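Local coordinates for protein (S)-imine reductase (Streptomyces sp. GF3546, PDB 4OQY) that reduces imines to S-configured amines, probably with NADPH as the hydride donor, at residues Met18-Leu23 / Glu40-Arg45; Tyr134-Lys139 / Gly163-Tyr168. All coordinates share one frame; numbering follows the deposited sequence.

How the contacts relate
Contact 1 lies near the surface and contact 2 in the interior. Their centres are about 27 Å apart, and along the chain contact 1 closes before contact 2 opens. Contact 1 (18-23 with 40-45) joins two neighbouring helices inside the Rossmann domain, beside the NADPH-binding region. Contact 2 (134-139 with 163-168) ties a strand of that domain's mixed sheet to the long helix that belongs to the C-terminal region. They share no helix or strand. The chemistry follows the setting: contact 1 pairs aliphatic packing with an arginine at its exposed end, whereas contact 2 is buried, aromatic and held by one serine hydroxyl. The second subunit reaches only contact 2.

Contact 1 of 2, residues Met18-Leu23 / Glu40-Arg45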
loop_
_atom_site.group_PDB
_atom_site.type_symbol
_atom_site.label_atom_id
_atom_site.label_comp_id
_atom_site.label_asym_id
_atom_site.label_seq_id
_atom_site.Cartn_x
_atom_site.Cartn_y
_atom_site.Cartn_z
ATOM N N MET B 18 25.348 5.988 -10.476
ATOM C CA MET B 18 25.282 6.234 -11.911
ATOM C C MET B 18 26.677 6.293 -12.523
ATOM O O MET B 18 26.933 5.709 -13.582
ATOM C CB MET B 18 24.515 7.542 -12.196
ATOM C CG MET B 18 23.039 7.429 -11.888
ATOM S SD MET B 18 22.152 9.003 -12.056
ATOM C CE MET B 18 20.553 8.438 -11.537
ATOM N N VAL B 19 27.573 7.018 -11.859
ATOM C CA VAL B 19 28.942 7.139 -12.352
ATOM C C VAL B 19 29.569 5.735 -12.399
ATOM O O VAL B 19 30.124 5.358 -13.421
ATOM C CB VAL B 19 29.796 8.126 -11.511
ATOM C CG1 VAL B 19 31.244 8.092 -11.972
ATOM C CG2 VAL B 19 29.251 9.556 -11.615
ATOM N N ASN B 20 29.440 4.975 -11.312
ATOM C CA ASN B 20 30.046 3.624 -11.232
ATOM C C ASN B 20 29.533 2.741 -12.336
ATOM O O ASN B 20 30.289 2.020 -12.968
ATOM C CB ASN B 20 29.763 2.963 -9.881
ATOM C CG ASN B 20 30.673 3.478 -8.771
ATOM O OD1 ASN B 20 30.205 3.885 -7.706
ATOM N ND2 ASN B 20 31.979 3.437 -9.008
ATOM N N THR B 21 28.235 2.832 -12.576
ATOM C CA THR B 21 27.605 2.061 -13.626
ATOM C C THR B 21 28.092 2.473 -15.026
ATOM O O THR B 21 28.359 1.603 -15.887
ATOM C CB THR B 21 26.083 2.154 -13.517
ATOM O OG1 THR B 21 25.680 1.529 -12.292
ATOM C CG2 THR B 21 25.423 1.454 -14.682
ATOM N N PHE B 22 28.214 3.778 -15.257
ATOM C CA PHE B 22 28.767 4.271 -16.527
ATOM C C PHE B 22 30.204 3.772 -16.749
ATOM O O PHE B 22 30.568 3.313 -17.849
ATOM C CB PHE B 22 28.733 5.821 -16.582
ATOM C CG PHE B 22 27.409 6.421 -17.021
ATOM C CD1 PHE B 22 26.740 5.937 -18.126
ATOM C CD2 PHE B 22 26.902 7.550 -16.379
ATOM C CE1 PHE B 22 25.554 6.496 -18.539
ATOM C CE2 PHE B 22 25.714 8.132 -16.798
ATOM C CZ PHE B 22 25.044 7.611 -17.881
ATOM N N LEU B 23 31.017 3.850 -15.698
ATOM C CA LEU B 23 32.397 3.401 -15.768
ATOM C C LEU B 23 32.497 1.888 -15.963
ATOM O O LEU B 23 33.284 1.433 -16.779
ATOM C CB LEU B 23 33.152 3.776 -14.499
ATOM C CG LEU B 23 33.394 5.264 -14.302
ATOM C CD1 LEU B 23 33.975 5.474 -12.924
ATOM C CD2 LEU B 23 34.319 5.801 -15.383
ATOM N N GLU B 40 36.484 11.115 -4.956
ATOM C CA GLU B 40 37.817 10.477 -4.875
ATOM C C GLU B 40 37.873 9.070 -5.463
ATOM O O GLU B 40 38.766 8.751 -6.240
ATOM C CB GLU B 40 38.257 10.365 -3.430
ATOM C CG GLU B 40 39.137 11.489 -2.932
ATOM C CD GLU B 40 39.517 11.262 -1.480
ATOM O OE1 GLU B 40 40.181 10.242 -1.192
ATOM O OE2 GLU B 40 39.135 12.100 -0.626
ATOM N N ALA B 41 36.962 8.216 -5.015
ATOM C CA ALA B 41 36.969 6.800 -5.406
ATOM C C ALA B 41 36.594 6.674 -6.874
ATOM O O ALA B 41 37.115 5.809 -7.609
ATOM C CB ALA B 41 36.009 5.994 -4.547
ATOM N N LEU B 42 35.698 7.561 -7.290
ATOM C CA LEU B 42 35.199 7.570 -8.634
ATOM C C LEU B 42 36.333 7.944 -9.560
ATOM O O LEU B 42 36.501 7.329 -10.601
ATOM C CB LEU B 42 34.020 8.564 -8.790
ATOM C CG LEU B 42 32.747 8.239 -8.005
ATOM C CD1 LEU B 42 31.678 9.292 -8.244
ATOM C CD2 LEU B 42 32.194 6.877 -8.388
ATOM N N VAL B 43 37.114 8.959 -9.177
ATOM C CA VAL B 43 38.291 9.376 -9.962
ATOM C C VAL B 43 39.311 8.231 -10.037
ATOM O O VAL B 43 39.811 7.887 -11.110
ATOM C CB VAL B 43 38.935 10.655 -9.386
ATOM C CG1 VAL B 43 40.271 10.966 -10.061
ATOM C CG2 VAL B 43 37.976 11.843 -9.551
ATOM N N ALA B 44 39.581 7.620 -8.898
ATOM C CA ALA B 44 40.468 6.441 -8.872
ATOM C C ALA B 44 39.993 5.308 -9.785
ATOM O O ALA B 44 40.808 4.488 -10.224
ATOM C CB ALA B 44 40.623 5.932 -7.454
ATOM N N ARG B 45 38.692 5.225 -10.042
ATOM C CA ARG B 45 38.184 4.217 -10.958
ATOM C C ARG B 45 38.222 4.689 -12.407
ATOM O O ARG B 45 37.851 3.926 -13.278
ATOM C CB ARG B 45 36.743 3.849 -10.638
ATOM C CG ARG B 45 36.507 2.927 -9.471
ATOM C CD ARG B 45 35.140 2.265 -9.633
ATOM N NE ARG B 45 35.084 1.498 -10.892
ATOM C CZ ARG B 45 33.968 1.112 -11.521
ATOM N NH1 ARG B 45 32.774 1.401 -11.032
ATOM N NH2 ARG B 45 34.055 0.442 -12.661
#
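The flat guanidinium of Arg45 has Leu23 on one face and Asn20 at its edge. Leu23 CB sits over the rim of that face, 3.9 Å from Arg45 NH2. The side-chain amide of Asn20 lies almost coplanar with the guanidinium, the two planes 9° apart, and Asn20 CG is 3.7 Å from Arg45 NH1. This is the outer end of a helix pair in the Rossmann fold. Helix 13-24 follows strand 6-9, and helix 40-44 follows strand 29-32. Over residues 18-23 and 40-44 the two run nearly parallel, their axes 10.5 Å apart at the closest.

The Arg45 chain bends at chi3 (59°), and the bend helps bring NH1 to the main chain of Asn20. There Arg45 NH1 donates a hydrogen bond to Asn20 O, 3.2 Å long and well short of straight at 139°. The other terminal nitrogen, NH2, makes a salt bridge to Asp24. The positive charge is thus held to helix 13-24 through both a backbone carbonyl and a carboxylate.

Deeper in, the contact is apolar. Leu42 meets Val19 with both methyls. Leu42 CD2 is 3.9 Å from Val19 CG1, and Leu42 CD1 is 3.9 Å from Val19 CB. Val19 also packs on Val8, Val29 and Val31 of the sheet. Leu42 lies next to Leu11, an NADPH-binding residue, so this small core probably borders the cofactor site. Leu23 spans the two zones. Its CD1 methyl is 3.9 Å from Leu42 O and equally far from Arg45 CB.

Contact 2 of 2, residues Tyr134-Lys139 / Gly163-Tyr168; sequences YYSGPK and GLAAMY
Tyr134 and Tyr168 both hold CG anti to the carbonyl carbon. For Tyr134 (chi1 -55°) this helps place the ring face against Tyr168 CB. Ser136 OG sits instead between its backbone N and carbonyl carbon (chi1 67°), where it can reach the backbone of segment 163-168. The contact joins the Rossmann domain to the C-terminal domain. Strand 132-136 is part of the mixed sheet, and helix 163-192 is the long helix that follows the last strand of the sheet, 154-157. The short segments run roughly antiparallel, their axes 6.3 Å apart.

Tyr168 CB stands over the centre of the Tyr134 ring, 3.5 Å from the centroid and almost on the ring normal. This is a CH-pi contact. The two rings meet obliquely, their planes at 37°, with Tyr134 CE1 3.6 Å from Tyr168 CD2. Tyr203 of the second subunit packs edge-to-face with Tyr168, and Met207 of that subunit touches Tyr134, so the pair also belongs to the dimer interface. Tyr168 OH is hydrogen-bonded to Arg158. An alanine in place of Tyr134 would probably open a gap under Tyr168 CB and leave the Tyr168 ring freer to shift.

Ala165 fills the space between the aromatic pair and the serine. Its methyl CB lies 3.9 Å from Tyr134 CB and 3.5 Å from Tyr134 O. Its small side chain is consistent with the close approach of strand and helix here. Ser136 OG, which is buried, is gripped twice. It hydrogen-bonds Asp161 O just before the helix, and it accepts a nearly straight bond from the backbone, with Ala165 N 2.9 Å from Ser136 OG.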
loop_
_atom_site.group_PDB
_atom_site.type_symbol
_atom_site.label_atom_id
_atom_site.label_comp_id
_atom_site.label_asym_id
_atom_site.label_seq_id
_atom_site.Cartn_x
_atom_site.Cartn_y
_atom_site.Cartn_z
ATOM N N TYR B 134 11.413 6.540 -15.991
ATOM C CA TYR B 134 10.502 7.294 -16.875
ATOM C C TYR B 134 11.230 8.454 -17.530
ATOM O O TYR B 134 11.938 9.188 -16.846
ATOM C CB TYR B 134 9.349 7.879 -16.077
ATOM C CG TYR B 134 8.567 6.883 -15.261
ATOM C CD1 TYR B 134 7.744 5.965 -15.875
ATOM C CD2 TYR B 134 8.616 6.897 -13.878
ATOM C CE1 TYR B 134 6.999 5.077 -15.137
ATOM C CE2 TYR B 134 7.896 5.980 -13.126
ATOM C CZ TYR B 134 7.087 5.089 -13.767
ATOM O OH TYR B 134 6.349 4.183 -13.063
ATOM N N TYR B 135 11.019 8.656 -18.832
ATOM C CA TYR B 135 11.606 9.794 -19.540
ATOM C C TYR B 135 10.536 10.541 -20.301
ATOM O O TYR B 135 9.597 9.931 -20.819
ATOM C CB TYR B 135 12.709 9.355 -20.513
ATOM C CG TYR B 135 13.998 9.037 -19.814
ATOM C CD1 TYR B 135 14.827 10.048 -19.348
ATOM C CD2 TYR B 135 14.376 7.710 -19.586
ATOM C CE1 TYR B 135 16.004 9.747 -18.688
ATOM C CE2 TYR B 135 15.534 7.411 -18.912
ATOM C CZ TYR B 135 16.352 8.418 -18.473
ATOM O OH TYR B 135 17.511 8.087 -17.804
ATOM N N SER B 136 10.657 11.865 -20.328
ATOM C CA SER B 136 9.810 12.688 -21.171
ATOM C C SER B 136 10.580 13.921 -21.640
ATOM O O SER B 136 11.551 14.347 -21.015
ATOM C CB SER B 136 8.480 13.049 -20.489
ATOM O OG SER B 136 8.625 13.916 -19.369
ATOM N N GLY B 137 10.116 14.491 -22.744
ATOM C CA GLY B 137 10.844 15.550 -23.426
ATOM C C GLY B 137 10.877 15.314 -24.922
ATOM O O GLY B 137 10.190 14.430 -25.433
ATOM N N PRO B 138 11.676 16.100 -25.643
ATOM C CA PRO B 138 11.649 15.943 -27.093
ATOM C C PRO B 138 12.101 14.548 -27.565
ATOM O O PRO B 138 13.150 14.038 -27.154
ATOM C CB PRO B 138 12.580 17.051 -27.590
ATOM C CG PRO B 138 13.339 17.532 -26.390
ATOM C CD PRO B 138 12.474 17.256 -25.211
ATOM N N LYS B 139 11.321 13.950 -28.450
ATOM C CA LYS B 139 11.584 12.583 -28.834
ATOM C C LYS B 139 12.907 12.467 -29.584
ATOM O O LYS B 139 13.649 11.524 -29.344
ATOM C CB LYS B 139 10.428 11.983 -29.646
ATOM C CG LYS B 139 10.606 10.516 -30.072
ATOM C CD LYS B 139 10.960 9.610 -28.888
ATOM C CE LYS B 139 10.720 8.103 -29.028
ATOM N NZ LYS B 139 10.759 7.630 -30.436
ATOM N N GLY B 163 6.613 17.494 -18.203
ATOM C CA GLY B 163 6.022 17.124 -16.926
ATOM C C GLY B 163 5.622 15.667 -16.792
ATOM O O GLY B 163 5.421 15.193 -15.671
ATOM N N LEU B 164 5.527 14.951 -17.914
ATOM C CA LEU B 164 5.032 13.567 -17.899
ATOM C C LEU B 164 5.878 12.608 -17.065
ATOM O O LEU B 164 5.327 11.887 -16.243
ATOM C CB LEU B 164 4.885 13.011 -19.316
ATOM C CG LEU B 164 3.678 13.555 -20.082
ATOM C CD1 LEU B 164 3.793 13.273 -21.565
ATOM C CD2 LEU B 164 2.386 12.977 -19.530
ATOM N N ALA B 165 7.195 12.610 -17.235
ATOM C CA ALA B 165 8.032 11.655 -16.477
ATOM C C ALA B 165 7.948 11.992 -15.014
ATOM O O ALA B 165 7.982 11.104 -14.174
ATOM C CB ALA B 165 9.473 11.694 -16.919
ATOM N N ALA B 166 7.835 13.296 -14.709
ATOM C CA ALA B 166 7.720 13.706 -13.323
ATOM C C ALA B 166 6.385 13.264 -12.738
ATOM O O ALA B 166 6.329 12.893 -11.578
ATOM C CB ALA B 166 7.931 15.202 -13.161
ATOM N N MET B 167 5.326 13.274 -13.544
ATOM C CA MET B 167 4.002 12.861 -13.094
ATOM C C MET B 167 4.045 11.388 -12.724
ATOM O O MET B 167 3.554 10.999 -11.674
ATOM C CB MET B 167 2.930 13.145 -14.164
ATOM C CG MET B 167 1.488 12.793 -13.797
ATOM S SD MET B 167 1.003 11.079 -14.092
ATOM C CE MET B 167 0.975 11.012 -15.870
ATOM N N TYR B 168 4.618 10.573 -13.598
ATOM C CA TYR B 168 4.672 9.143 -13.318
ATOM C C TYR B 168 5.465 8.873 -12.049
ATOM O O TYR B 168 5.069 8.044 -11.237
ATOM C CB TYR B 168 5.313 8.383 -14.458
ATOM C CG TYR B 168 4.442 8.110 -15.646
ATOM C CD1 TYR B 168 4.157 9.107 -16.577
ATOM C CD2 TYR B 168 3.923 6.836 -15.872
ATOM C CE1 TYR B 168 3.381 8.842 -17.696
ATOM C CE2 TYR B 168 3.137 6.572 -16.970
ATOM C CZ TYR B 168 2.882 7.560 -17.890
ATOM O OH TYR B 168 2.112 7.267 -18.992
#